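Local coordinates for putative succinylglutamate desuccinylase / aspartoacylase (Shewanella amazonensis, PDB 3FMC), which probably acts as a zinc-dependent hydrolase of the succinylglutamate desuccinylase/aspartoacylase family, perhaps acting on ester bonds, at the interface of chains A and B. Coordinates in Å, arbitrary orientation; residue numbers count along the deposited sequence, not the author numbering. Chains: chain A/B, Putative succinylglutamate desuccinylase / aspartoacylase.

The interface of chains A and B. Residues chain A 23, 25, 50, 53, 73-74; chain B 300, 323-325.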
ATOM      1  N   PRO A  23      -1.927   7.711  25.436  1.00 16.32           N
ATOM      2  CA  PRO A  23      -1.538   8.369  26.664  1.00 16.46           C
ATOM      3  C   PRO A  23      -2.493   9.530  26.883  1.00 17.41           C
ATOM      4  O   PRO A  23      -2.726  10.297  25.949  1.00 17.95           O
ATOM      5  CB  PRO A  23      -0.134   8.857  26.363  1.00 16.01           C
ATOM      6  CG  PRO A  23      -0.137   9.198  24.881  1.00 19.73           C
ATOM      7  CD  PRO A  23      -1.212   8.277  24.264  1.00 18.65           C
ATOM      8  N   TYR A  25      -3.155  12.748  29.320  1.00 18.44           N
ATOM      9  CA  TYR A  25      -2.516  13.652  30.277  1.00 17.54           C
ATOM     10  C   TYR A  25      -3.583  14.547  30.842  1.00 21.14           C
ATOM     11  O   TYR A  25      -4.420  15.058  30.096  1.00 18.30           O
ATOM     12  CB  TYR A  25      -1.424  14.467  29.618  1.00 14.46           C
ATOM     13  CG  TYR A  25      -0.269  13.630  29.181  1.00 12.03           C
ATOM     14  CD1 TYR A  25       0.732  13.225  30.084  1.00 16.31           C
ATOM     15  CD2 TYR A  25      -0.156  13.231  27.854  1.00 16.92           C
ATOM     16  CE1 TYR A  25       1.760  12.475  29.683  1.00 20.35           C
ATOM     17  CE2 TYR A  25       0.874  12.482  27.442  1.00 19.05           C
ATOM     18  CZ  TYR A  25       1.837  12.087  28.334  1.00 15.83           C
ATOM     19  OH  TYR A  25       2.857  11.316  27.875  1.00 13.15           O
ATOM     20  N   ASN A  50       0.790  16.836  17.821  1.00 12.00           N
ATOM     21  CA  ASN A  50       1.520  16.331  18.984  1.00 13.67           C
ATOM     22  C   ASN A  50       2.443  17.432  19.539  1.00 15.53           C
ATOM     23  O   ASN A  50       2.552  17.613  20.745  1.00 15.49           O
ATOM     24  CB  ASN A  50       2.339  15.122  18.611  1.00 13.21           C
ATOM     25  CG  ASN A  50       1.476  13.952  18.202  1.00 16.42           C
ATOM     26  OD1 ASN A  50       0.523  13.568  18.918  1.00 14.15           O
ATOM     27  ND2 ASN A  50       1.750  13.424  17.009  1.00 13.84           N
ATOM     28  N   ILE A  53       0.338  19.968  21.386  1.00 13.49           N
ATOM     29  CA  ILE A  53       0.019  19.432  22.732  1.00 13.69           C
ATOM     30  C   ILE A  53       1.248  19.566  23.643  1.00 13.15           C
ATOM     31  O   ILE A  53       1.101  19.991  24.788  1.00 14.48           O
ATOM     32  CB  ILE A  53      -0.537  17.975  22.676  1.00 14.94           C
ATOM     33  CG1 ILE A  53      -1.982  17.997  22.136  1.00 14.74           C
ATOM     34  CG2 ILE A  53      -0.535  17.284  24.071  1.00 14.22           C
ATOM     35  CD1 ILE A  53      -2.652  16.590  21.949  1.00 14.84           C
ATOM     36  N   PRO A  73      -2.462  13.145  22.932  1.00 12.43           N
ATOM     37  CA  PRO A  73      -1.645  13.137  21.728  1.00 12.56           C
ATOM     38  C   PRO A  73      -1.575  11.683  21.261  1.00 13.53           C
ATOM     39  O   PRO A  73      -2.055  10.763  21.975  1.00 13.86           O
ATOM     40  CB  PRO A  73      -0.301  13.588  22.225  1.00 12.93           C
ATOM     41  CG  PRO A  73      -0.231  13.076  23.594  1.00 10.68           C
ATOM     42  CD  PRO A  73      -1.630  13.113  24.157  1.00 11.54           C
ATOM     43  N   LEU A  74      -1.036  11.454  20.071  1.00 12.41           N
ATOM     44  CA  LEU A  74      -0.812  10.096  19.577  1.00 11.37           C
ATOM     45  C   LEU A  74      -2.078   9.247  19.663  1.00 12.84           C
ATOM     46  O   LEU A  74      -2.043   8.076  20.065  1.00 13.47           O
ATOM     47  CB  LEU A  74       0.357   9.469  20.370  1.00 11.92           C
ATOM     48  CG  LEU A  74       1.685  10.181  20.241  1.00 13.37           C
ATOM     49  CD1 LEU A  74       2.679   9.647  21.270  1.00 15.84           C
ATOM     50  CD2 LEU A  74       2.183  10.116  18.763  1.00 10.09           C
TER
HETATM   51  N   MSE B 300       8.859  11.225  16.580  0.34 15.95           N
HETATM   52  CA  MSE B 300       8.455  12.321  15.699  0.34 16.47           C
HETATM   53  C   MSE B 300       9.732  13.131  15.480  0.34 16.08           C
HETATM   54  O   MSE B 300      10.496  13.350  16.424  0.34 15.89           O
HETATM   55  CB  MSE B 300       7.385  13.169  16.397  0.34 17.50           C
HETATM   56  CG  MSE B 300       6.240  12.375  17.032  0.34 22.64           C
HETATM   57 SE   MSE B 300       4.698  12.119  15.923  0.25 23.11          SE
HETATM   58  CE  MSE B 300       4.056  10.379  16.531  0.34 24.98           C
ATOM     59  N   LEU B 323       5.787  12.257  22.669  1.00 13.51           N
ATOM     60  CA  LEU B 323       4.655  12.644  23.532  1.00 14.39           C
ATOM     61  C   LEU B 323       4.211  11.535  24.487  1.00 15.83           C
ATOM     62  O   LEU B 323       3.589  11.795  25.500  1.00 16.69           O
ATOM     63  CB  LEU B 323       3.436  13.108  22.733  1.00 11.16           C
ATOM     64  CG  LEU B 323       3.438  14.616  22.439  1.00 15.29           C
ATOM     65  CD1 LEU B 323       3.160  15.390  23.763  1.00 13.97           C
ATOM     66  CD2 LEU B 323       4.703  15.104  21.729  1.00 12.26           C
ATOM     67  N   ASP B 324       4.544  10.306  24.129  1.00 15.44           N
ATOM     68  CA  ASP B 324       4.306   9.144  24.988  1.00 15.05           C
ATOM     69  C   ASP B 324       5.257   9.125  26.203  1.00 17.43           C
ATOM     70  O   ASP B 324       5.050   8.388  27.159  1.00 19.42           O
ATOM     71  CB  ASP B 324       4.442   7.852  24.172  1.00 15.86           C
ATOM     72  CG  ASP B 324       5.816   7.667  23.552  1.00 20.05           C
ATOM     73  OD1 ASP B 324       6.275   8.533  22.771  1.00 13.75           O
ATOM     74  OD2 ASP B 324       6.422   6.598  23.791  1.00 14.34           O
ATOM     75  N   LEU B 325       6.308   9.922  26.162  1.00 16.92           N
ATOM     76  CA  LEU B 325       7.310   9.991  27.219  1.00 16.37           C
ATOM     77  C   LEU B 325       7.336  11.367  27.890  1.00 17.47           C
ATOM     78  O   LEU B 325       8.327  11.708  28.551  1.00 19.54           O
ATOM     79  CB  LEU B 325       8.657   9.702  26.616  1.00 16.83           C
ATOM     80  CG  LEU B 325       8.783   8.360  25.888  1.00 20.24           C
ATOM     81  CD1 LEU B 325      10.210   8.124  25.458  1.00 16.72           C
ATOM     82  CD2 LEU B 325       8.262   7.185  26.770  1.00 16.10           C
TER
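The short 3-10 helix 323-325 of chain B docks with B:Leu323 against the face of chain A built from strand 19-27, helix 48-60 and the loop of A:Pro73 and A:Leu74. The isobutyl group of B:Leu323 packs over A:Pro73, its CB 3.8 Å from A:Pro73 CG, the two side chains crossing obliquely. Its CD2 methyl reaches the helix, 3.4 Å from the backbone carbonyl A:Asn50 O, while CD1 lies beside A:Pro73 CG. The backbone of the same residue is gripped from strand 19-27, where the phenol OH of A:Tyr25 donates to B:Leu323 O at 2.5 Å, in the plane of the carbonyl and with a C=O...O angle of 153°. The A:Tyr25 ring is met at its edge by CD of A:Pro73, which may help to hold the ring in place. A phenylalanine in place of A:Tyr25 would probably leave the B:Leu323 carbonyl without this hydrogen-bonding mate and tie the 3-10 helix less firmly to chain A. A:Leu74 brings its CD1 methyl to 3.8 Å from B:Asp324 CB. Its backbone N is bonded to A:Asn50 OD1 at 2.9 Å, which ties the loop to helix 48-60. With CG of A:Asn50 anti to its carbonyl carbon (chi1 -65°), the amide also brings ND2 to 3.4 Å from SE of selenomethionine B:Met300. Repeated with the chains exchanged, this patch helps to join two subunits across one two-fold interface of the four-chain deposited assembly; whether it persists in solution the structure alone does not show.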